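Local coordinates for protein putative Transcriptional Regulator (PDB 2IA2) that probably binds DNA and regulates transcription as an IclR-family protein, pairing a helix-turn-helix domain with a GAF-like C-terminal domain, at residues Q35-L39 / D69-W74; A213-R217 / A253-E257; A226-S230 / L249-A253. All coordinates share one frame; numbering follows the deposited sequence.

Contact 1. Residues Q35-L39 / D69-W74; sequences QRRTL and DGSAFW
Arg36 lays its guanidinium flat over the six-membered ring of Trp74, the planes 3° apart and CZ 3.7 Å from the ring centroid, a cation-pi stack made face to face. With CG anti to the carbonyl carbon (chi1 -64°) and the chain extended beyond it to NE, the arginine runs alongside the indole, passing over CE3 and setting NH1 3.6 Å from Trp74 CZ3. Putting an alanine in place of Trp74 would remove that platform and would probably leave the Arg36 guanidinium free to swing.

Beside the stack, Arg37 and Phe73 form an antiparallel hydrogen-bonded pair: Arg37 N reaches Phe73 O at 3.0 Å, and Phe73 N returns to Arg37 O. The Phe73 ring turns its edge to Arg37 O, and its CE1 lies 4.1 Å from Leu39 CB. Such pairing is the small sheet of a winged helix-turn-helix: strand 37-38 lies against strand 72-75, which forms the wing hairpin with strand 66-68.

Further out, in the hairpin turn, Asp69 OD1 accepts from Ser71 N (2.9 Å), which makes an Asx turn, and also from Ala72 N and, from above the carboxylate plane, from Ser71 OG. The end of Arg37 leads away from the strand pair to a salt bridge with Asp41, while Thr38 OG1 caps Asp41 N at the start of helix 39-46.

Contact 2. Residues A213-R217 / A253-E257; sequences AAPIR and ATDIE
Strand 213-217 and helix 253-257 run nearly parallel, 12° apart in direction, with the short axes approaching to 7.5 Å and the backbones nearest at Ile216 and Ala253. Ala253 CB sits 3.6 Å from Pro215 O and also meets the methyl of Ala214. One turn on, the tip of Ile216, CD1, crosses at a slant to rest 3.9 Å from the branch methyl CG2 of Ile256. The other branch of Ile216, CG2, lies against CG of Glu257, the two side chains running antiparallel as they pass.

Glu257 brings the polar element. Its CG stands anti to its own carbonyl carbon (chi1 -78°), and the chain then extends across to the strand, where OE2 accepts from Arg217 N at 2.7 Å. The amide comes to the anti side of that oxygen, somewhat out of the carboxylate plane. Arg217 CB and CG pack beside OE2 as well, yet the guanidinium leads off, its face over Pro215 CB, with NH1 4.8 Å from OE2. A water donates to Arg217 O and lies unusually close to Glu257 O, so that leg is doubtful.

This packs helix 246-264 on the sheet of the IclR C-terminal domain; helix 92-107 also packs on Ile256, through Ala96 and His99. The chemistry is thus graded along the strand: methyl packing at Ala214 and Ile216 gives way at Arg217 to a carboxylate gripping a backbone N-H, while the guanidinium, its NH1 beyond salt-bridge distance, probably adds a weaker attraction at longer range.

Contact 3. Residues A226-S230 / L249-A253; sequences AVNIS and LRVTA
Leu249 reaches from helix 249-253 to strand 226-230, and its atoms can be taken in turn. CB meets the CD1 of Ile229 at 3.8 Å. CG, placed anti to the backbone N (chi1 175°), carries the branch inward over the strand. There CD1 settles 3.7 Å from Val227 O and 3.9 Å from Val227 CG1, and it also lies near the carbonyl carbon of Asn228. The second methyl, CD2, turns toward the adjoining strand and packs on Ala213 N.

Val227 answers from the sheet. Its CG1 stands between the backbone N and the carbonyl carbon (chi1 51°), a placement that brings it against Ala253 CB at 3.7 Å, while CG2 faces Leu249 CD1 and, more distantly, Thr252 CG2. The hydroxyl of Thr252 is engaged within its own helix, bonded to Ser248 O. Leu249 runs antiparallel to the side chains of both Val227 and Ile229, touching Ile229 with CB and Val227 with CD1.

The strand and helix segments run roughly antiparallel, at 151°, with their axes 8.8 Å apart at the nearest point. This is helix-on-sheet packing of the GAF-like domain, and helix 92-107 adds to it with Leu100 on Val227 and Leu103 on Ile229 and Thr252. Every touching residue is buried, and the side chains meet through carbon atoms alone. Holding helix and strand together here therefore probably rests on close fit and burial of apolar surface, with the backbone of residues 226-230 bonding to the neighbouring strands 110-117 and 209-217 instead.

Contact 1 comes first along the chain and closes before the other two open. It belongs to the helix-turn-helix region, its centre 39 Å from that of contact 2 and 44 Å from that of contact 3, with no atoms touching. Contacts 2 and 3 lie 6 Å apart, centre to centre, in the C-terminal domain. Both set helix 246-264 against neighbouring, antiparallel strands, 209-217 and 223-232, of one six-stranded sheet, and they share Ala253. The chain thus illustrates a modular regulator: one small sheet in the probable DNA-binding part, and a separate helix-on-sheet core whose two contacts together seat a single long helix.

Contact 1. Residues Q35-L39 / D69-W74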
loop_
_atom_site.group_PDB
_atom_site.type_symbol
_atom_site.label_atom_id
_atom_site.label_comp_id
_atom_site.label_asym_id
_atom_site.label_seq_id
_atom_site.Cartn_x
_atom_site.Cartn_y
_atom_site.Cartn_z
ATOM N N GLN A 35 14.566 -11.280 -12.833
ATOM C CA GLN A 35 14.146 -12.030 -11.666
ATOM C C GLN A 35 15.311 -12.673 -10.926
ATOM O O GLN A 35 15.310 -12.793 -9.689
ATOM C CB GLN A 35 13.187 -13.126 -12.112
ATOM C CG GLN A 35 12.035 -12.643 -13.010
ATOM C CD GLN A 35 10.986 -13.746 -13.189
ATOM O OE1 GLN A 35 11.310 -14.942 -13.168
ATOM N NE2 GLN A 35 9.719 -13.345 -13.327
ATOM N N ARG A 36 16.269 -13.152 -11.707
ATOM C CA ARG A 36 17.506 -13.697 -11.193
ATOM C C ARG A 36 18.642 -12.964 -11.925
ATOM O O ARG A 36 18.482 -12.601 -13.086
ATOM C CB ARG A 36 17.596 -15.208 -11.447
ATOM C CG ARG A 36 16.514 -15.997 -10.697
ATOM C CD ARG A 36 16.813 -17.516 -10.605
ATOM N NE ARG A 36 15.972 -18.123 -9.543
ATOM C CZ ARG A 36 16.145 -19.344 -9.018
ATOM N NH1 ARG A 36 17.137 -20.133 -9.443
ATOM N NH2 ARG A 36 15.325 -19.781 -8.061
ATOM N N ARG A 37 19.783 -12.771 -11.268
ATOM C CA ARG A 37 20.905 -12.123 -11.949
ATOM C C ARG A 37 22.239 -12.755 -11.597
ATOM O O ARG A 37 22.401 -13.251 -10.467
ATOM C CB ARG A 37 20.978 -10.630 -11.594
ATOM C CG ARG A 37 19.860 -9.729 -12.121
ATOM C CD ARG A 37 20.322 -8.324 -11.823
ATOM N NE ARG A 37 19.403 -7.240 -12.110
ATOM C CZ ARG A 37 19.427 -6.495 -13.211
ATOM N NH1 ARG A 37 20.255 -6.780 -14.199
ATOM N NH2 ARG A 37 18.574 -5.487 -13.358
ATOM N N THR A 38 23.184 -12.743 -12.547
ATOM C CA THR A 38 24.555 -13.199 -12.247
ATOM C C THR A 38 25.282 -12.066 -11.516
ATOM O O THR A 38 24.822 -10.905 -11.546
ATOM C CB THR A 38 25.387 -13.476 -13.512
ATOM O OG1 THR A 38 25.344 -12.298 -14.324
ATOM C CG2 THR A 38 24.862 -14.682 -14.306
ATOM N N LEU A 39 26.399 -12.392 -10.872
ATOM C CA LEU A 39 27.301 -11.373 -10.361
ATOM C C LEU A 39 27.635 -10.243 -11.373
ATOM O O LEU A 39 27.501 -9.070 -11.054
ATOM C CB LEU A 39 28.585 -12.015 -9.801
ATOM C CG LEU A 39 29.620 -11.088 -9.148
ATOM C CD1 LEU A 39 29.038 -10.211 -8.005
ATOM C CD2 LEU A 39 30.847 -11.837 -8.639
ATOM N N ASP A 69 22.566 -19.902 -5.927
ATOM C CA ASP A 69 22.955 -21.272 -6.279
ATOM C C ASP A 69 24.417 -21.363 -6.720
ATOM O O ASP A 69 24.816 -22.352 -7.294
ATOM C CB ASP A 69 22.040 -21.850 -7.377
ATOM C CG ASP A 69 22.156 -21.120 -8.742
ATOM O OD1 ASP A 69 23.040 -20.278 -8.968
ATOM O OD2 ASP A 69 21.315 -21.377 -9.607
ATOM N N GLY A 70 25.207 -20.327 -6.469
ATOM C CA GLY A 70 26.557 -20.271 -6.986
ATOM C C GLY A 70 26.759 -19.428 -8.245
ATOM O O GLY A 70 27.877 -18.947 -8.483
ATOM N N SER A 71 25.726 -19.265 -9.081
ATOM C CA SER A 71 25.897 -18.438 -10.282
ATOM C C SER A 71 24.880 -17.308 -10.397
ATOM O O SER A 71 25.234 -16.190 -10.746
ATOM C CB SER A 71 25.969 -19.291 -11.553
ATOM O OG SER A 71 24.861 -20.173 -11.617
ATOM N N ALA A 72 23.625 -17.604 -10.090
ATOM C CA ALA A 72 22.592 -16.592 -10.009
ATOM C C ALA A 72 22.289 -16.239 -8.535
ATOM O O ALA A 72 22.536 -17.036 -7.627
ATOM C CB ALA A 72 21.305 -17.070 -10.780
ATOM N N PHE A 73 21.770 -15.030 -8.329
ATOM C CA PHE A 73 21.280 -14.517 -7.056
ATOM C C PHE A 73 19.857 -14.055 -7.289
ATOM O O PHE A 73 19.500 -13.680 -8.419
ATOM C CB PHE A 73 22.128 -13.294 -6.641
ATOM C CG PHE A 73 23.575 -13.587 -6.499
ATOM C CD1 PHE A 73 24.431 -13.572 -7.614
ATOM C CD2 PHE A 73 24.103 -13.896 -5.262
ATOM C CE1 PHE A 73 25.813 -13.859 -7.485
ATOM C CE2 PHE A 73 25.479 -14.195 -5.111
ATOM C CZ PHE A 73 26.341 -14.184 -6.231
ATOM N N TRP A 74 19.036 -14.100 -6.244
ATOM C CA TRP A 74 17.682 -13.580 -6.285
ATOM C C TRP A 74 17.240 -13.195 -4.872
ATOM O O TRP A 74 17.906 -13.520 -3.905
ATOM C CB TRP A 74 16.710 -14.625 -6.884
ATOM C CG TRP A 74 16.722 -15.915 -6.131
ATOM C CD1 TRP A 74 15.890 -16.268 -5.091
ATOM C CD2 TRP A 74 17.622 -17.031 -6.318
ATOM N NE1 TRP A 74 16.205 -17.522 -4.637
ATOM C CE2 TRP A 74 17.255 -18.020 -5.361
ATOM C CE3 TRP A 74 18.703 -17.290 -7.191
ATOM C CZ2 TRP A 74 17.925 -19.270 -5.257
ATOM C CZ3 TRP A 74 19.362 -18.523 -7.092
ATOM C CH2 TRP A 74 18.967 -19.501 -6.131
HETATM O O HOH W 1 27.455 -15.054 -10.858
#

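Contact 2. Residues A213-R217 / A253-E257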
loop_
_atom_site.group_PDB
_atom_site.type_symbol
_atom_site.label_atom_id
_atom_site.label_comp_id
_atom_site.label_asym_id
_atom_site.label_seq_id
_atom_site.Cartn_x
_atom_site.Cartn_y
_atom_site.Cartn_z
ATOM N N ALA A 213 -6.968 24.623 -6.523
ATOM C CA ALA A 213 -6.929 23.182 -6.289
ATOM C C ALA A 213 -6.500 22.417 -7.525
ATOM O O ALA A 213 -6.645 22.897 -8.652
ATOM C CB ALA A 213 -8.296 22.667 -5.793
ATOM N N ALA A 214 -6.008 21.207 -7.312
ATOM C CA ALA A 214 -5.535 20.365 -8.386
ATOM C C ALA A 214 -6.011 18.935 -8.052
ATOM O O ALA A 214 -6.213 18.595 -6.872
ATOM C CB ALA A 214 -4.047 20.410 -8.428
ATOM N N PRO A 215 -6.254 18.119 -9.083
ATOM C CA PRO A 215 -6.613 16.720 -8.860
ATOM C C PRO A 215 -5.505 15.836 -8.317
ATOM O O PRO A 215 -4.300 15.999 -8.630
ATOM C CB PRO A 215 -7.024 16.250 -10.256
ATOM C CG PRO A 215 -6.189 17.176 -11.220
ATOM C CD PRO A 215 -6.304 18.491 -10.527
ATOM N N ILE A 216 -5.928 14.889 -7.499
ATOM C CA ILE A 216 -5.093 13.775 -7.176
ATOM C C ILE A 216 -5.752 12.541 -7.828
ATOM O O ILE A 216 -6.912 12.198 -7.518
ATOM C CB ILE A 216 -5.028 13.576 -5.677
ATOM C CG1 ILE A 216 -4.239 14.724 -5.026
ATOM C CG2 ILE A 216 -4.370 12.187 -5.382
ATOM C CD1 ILE A 216 -4.541 14.801 -3.548
ATOM N N ARG A 217 -5.014 11.894 -8.715
ATOM C CA ARG A 217 -5.540 10.736 -9.462
ATOM C C ARG A 217 -5.043 9.430 -8.924
ATOM O O ARG A 217 -3.926 9.359 -8.393
ATOM C CB ARG A 217 -5.203 10.857 -10.969
ATOM C CG ARG A 217 -5.726 12.128 -11.515
ATOM C CD ARG A 217 -5.397 12.252 -12.948
ATOM N NE ARG A 217 -6.461 13.052 -13.568
ATOM C CZ ARG A 217 -6.310 14.302 -13.965
ATOM N NH1 ARG A 217 -5.123 14.891 -13.820
ATOM N NH2 ARG A 217 -7.337 14.948 -14.531
ATOM N N ALA A 253 0.518 17.833 -5.804
ATOM C CA ALA A 253 -0.493 16.925 -6.264
ATOM C C ALA A 253 0.192 15.687 -6.860
ATOM O O ALA A 253 -0.169 14.582 -6.524
ATOM C CB ALA A 253 -1.359 17.585 -7.336
ATOM N N THR A 254 1.183 15.884 -7.734
ATOM C CA THR A 254 1.857 14.774 -8.379
ATOM C C THR A 254 2.682 13.899 -7.377
ATOM O O THR A 254 2.682 12.654 -7.428
ATOM C CB THR A 254 2.710 15.267 -9.589
ATOM O OG1 THR A 254 3.849 15.987 -9.127
ATOM C CG2 THR A 254 1.948 16.197 -10.465
ATOM N N ASP A 255 3.363 14.545 -6.443
ATOM C CA ASP A 255 4.022 13.806 -5.361
ATOM C C ASP A 255 3.065 12.916 -4.567
ATOM O O ASP A 255 3.440 11.822 -4.183
ATOM C CB ASP A 255 4.654 14.770 -4.347
ATOM C CG ASP A 255 5.809 15.572 -4.934
ATOM O OD1 ASP A 255 6.311 15.210 -6.021
ATOM O OD2 ASP A 255 6.227 16.543 -4.278
ATOM N N ILE A 256 1.872 13.424 -4.262
ATOM C CA ILE A 256 0.873 12.660 -3.504
ATOM C C ILE A 256 0.348 11.473 -4.355
ATOM O O ILE A 256 0.295 10.321 -3.879
ATOM C CB ILE A 256 -0.322 13.582 -2.986
ATOM C CG1 ILE A 256 0.178 14.560 -1.924
ATOM C CG2 ILE A 256 -1.487 12.749 -2.374
ATOM C CD1 ILE A 256 -0.874 15.603 -1.444
ATOM N N GLU A 257 0.032 11.748 -5.614
ATOM C CA GLU A 257 -0.345 10.706 -6.591
ATOM C C GLU A 257 0.641 9.562 -6.652
ATOM O O GLU A 257 0.244 8.409 -6.683
ATOM C CB GLU A 257 -0.389 11.279 -8.012
ATOM C CG GLU A 257 -1.627 12.048 -8.206
ATOM C CD GLU A 257 -1.764 12.588 -9.637
ATOM O OE1 GLU A 257 -0.765 12.588 -10.392
ATOM O OE2 GLU A 257 -2.872 13.023 -9.979
HETATM O O HOH W 2 -1.906 7.565 -7.671
#

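Contact 3. Residues A226-S230 / L249-A253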
loop_
_atom_site.group_PDB
_atom_site.type_symbol
_atom_site.label_atom_id
_atom_site.label_comp_id
_atom_site.label_asym_id
_atom_site.label_seq_id
_atom_site.Cartn_x
_atom_site.Cartn_y
_atom_site.Cartn_z
ATOM N N ALA A 226 -8.757 15.911 -4.112
ATOM C CA ALA A 226 -8.183 17.153 -4.595
ATOM C C ALA A 226 -7.287 17.748 -3.507
ATOM O O ALA A 226 -7.550 17.549 -2.337
ATOM C CB ALA A 226 -9.270 18.115 -4.933
ATOM N N VAL A 227 -6.273 18.514 -3.886
ATOM C CA VAL A 227 -5.422 19.207 -2.914
ATOM C C VAL A 227 -5.559 20.717 -3.211
ATOM O O VAL A 227 -5.690 21.077 -4.348
ATOM C CB VAL A 227 -3.940 18.707 -3.032
ATOM C CG1 VAL A 227 -3.434 18.762 -4.511
ATOM C CG2 VAL A 227 -3.010 19.469 -2.082
ATOM N N ASN A 228 -5.563 21.570 -2.187
ATOM C CA ASN A 228 -5.661 23.000 -2.399
ATOM C C ASN A 228 -4.633 23.795 -1.633
ATOM O O ASN A 228 -3.906 23.251 -0.793
ATOM C CB ASN A 228 -7.113 23.522 -2.142
ATOM C CG ASN A 228 -7.371 23.969 -0.708
ATOM O OD1 ASN A 228 -6.525 23.798 0.168
ATOM N ND2 ASN A 228 -8.562 24.560 -0.458
ATOM N N ILE A 229 -4.546 25.078 -1.989
ATOM C CA ILE A 229 -3.986 26.124 -1.142
ATOM C C ILE A 229 -5.146 27.109 -0.982
ATOM O O ILE A 229 -5.826 27.393 -1.942
ATOM C CB ILE A 229 -2.820 26.864 -1.835
ATOM C CG1 ILE A 229 -1.628 25.919 -2.055
ATOM C CG2 ILE A 229 -2.400 28.101 -1.014
ATOM C CD1 ILE A 229 -0.600 26.429 -3.059
ATOM N N SER A 230 -5.382 27.617 0.224
ATOM C CA SER A 230 -6.432 28.606 0.420
ATOM C C SER A 230 -5.806 29.853 1.030
ATOM O O SER A 230 -4.933 29.758 1.914
ATOM C CB SER A 230 -7.526 28.044 1.356
ATOM O OG SER A 230 -8.711 28.846 1.313
ATOM N N LEU A 249 1.692 23.870 -5.947
ATOM C CA LEU A 249 0.474 23.060 -5.793
ATOM C C LEU A 249 0.460 21.877 -6.806
ATOM O O LEU A 249 0.169 20.738 -6.447
ATOM C CB LEU A 249 -0.755 23.970 -5.933
ATOM C CG LEU A 249 -2.100 23.209 -5.921
ATOM C CD1 LEU A 249 -2.312 22.532 -4.604
ATOM C CD2 LEU A 249 -3.238 24.129 -6.216
ATOM N N ARG A 250 0.835 22.135 -8.068
ATOM C CA ARG A 250 0.897 21.075 -9.083
ATOM C C ARG A 250 1.873 19.980 -8.734
ATOM O O ARG A 250 1.588 18.773 -8.905
ATOM C CB ARG A 250 1.223 21.655 -10.479
ATOM C CG ARG A 250 0.024 22.238 -11.194
ATOM C CD ARG A 250 0.482 22.713 -12.603
ATOM N NE ARG A 250 -0.470 23.601 -13.274
ATOM C CZ ARG A 250 -1.485 23.158 -14.019
ATOM N NH1 ARG A 250 -1.696 21.842 -14.176
ATOM N NH2 ARG A 250 -2.314 24.026 -14.589
ATOM N N VAL A 251 3.039 20.387 -8.234
ATOM C CA VAL A 251 4.079 19.429 -7.865
ATOM C C VAL A 251 3.640 18.601 -6.649
ATOM O O VAL A 251 3.887 17.413 -6.597
ATOM C CB VAL A 251 5.449 20.122 -7.665
ATOM C CG1 VAL A 251 6.478 19.133 -7.157
ATOM C CG2 VAL A 251 5.975 20.717 -9.033
ATOM N N THR A 252 2.953 19.220 -5.694
ATOM C CA THR A 252 2.477 18.514 -4.521
ATOM C C THR A 252 1.455 17.474 -4.929
ATOM O O THR A 252 1.517 16.363 -4.468
ATOM C CB THR A 252 1.873 19.539 -3.505
ATOM O OG1 THR A 252 2.931 20.378 -3.063
ATOM C CG2 THR A 252 1.261 18.841 -2.287
ATOM N N ALA A 253 0.518 17.833 -5.804
ATOM C CA ALA A 253 -0.493 16.925 -6.264
ATOM C C ALA A 253 0.192 15.687 -6.860
ATOM O O ALA A 253 -0.169 14.582 -6.524
ATOM C CB ALA A 253 -1.359 17.585 -7.336
#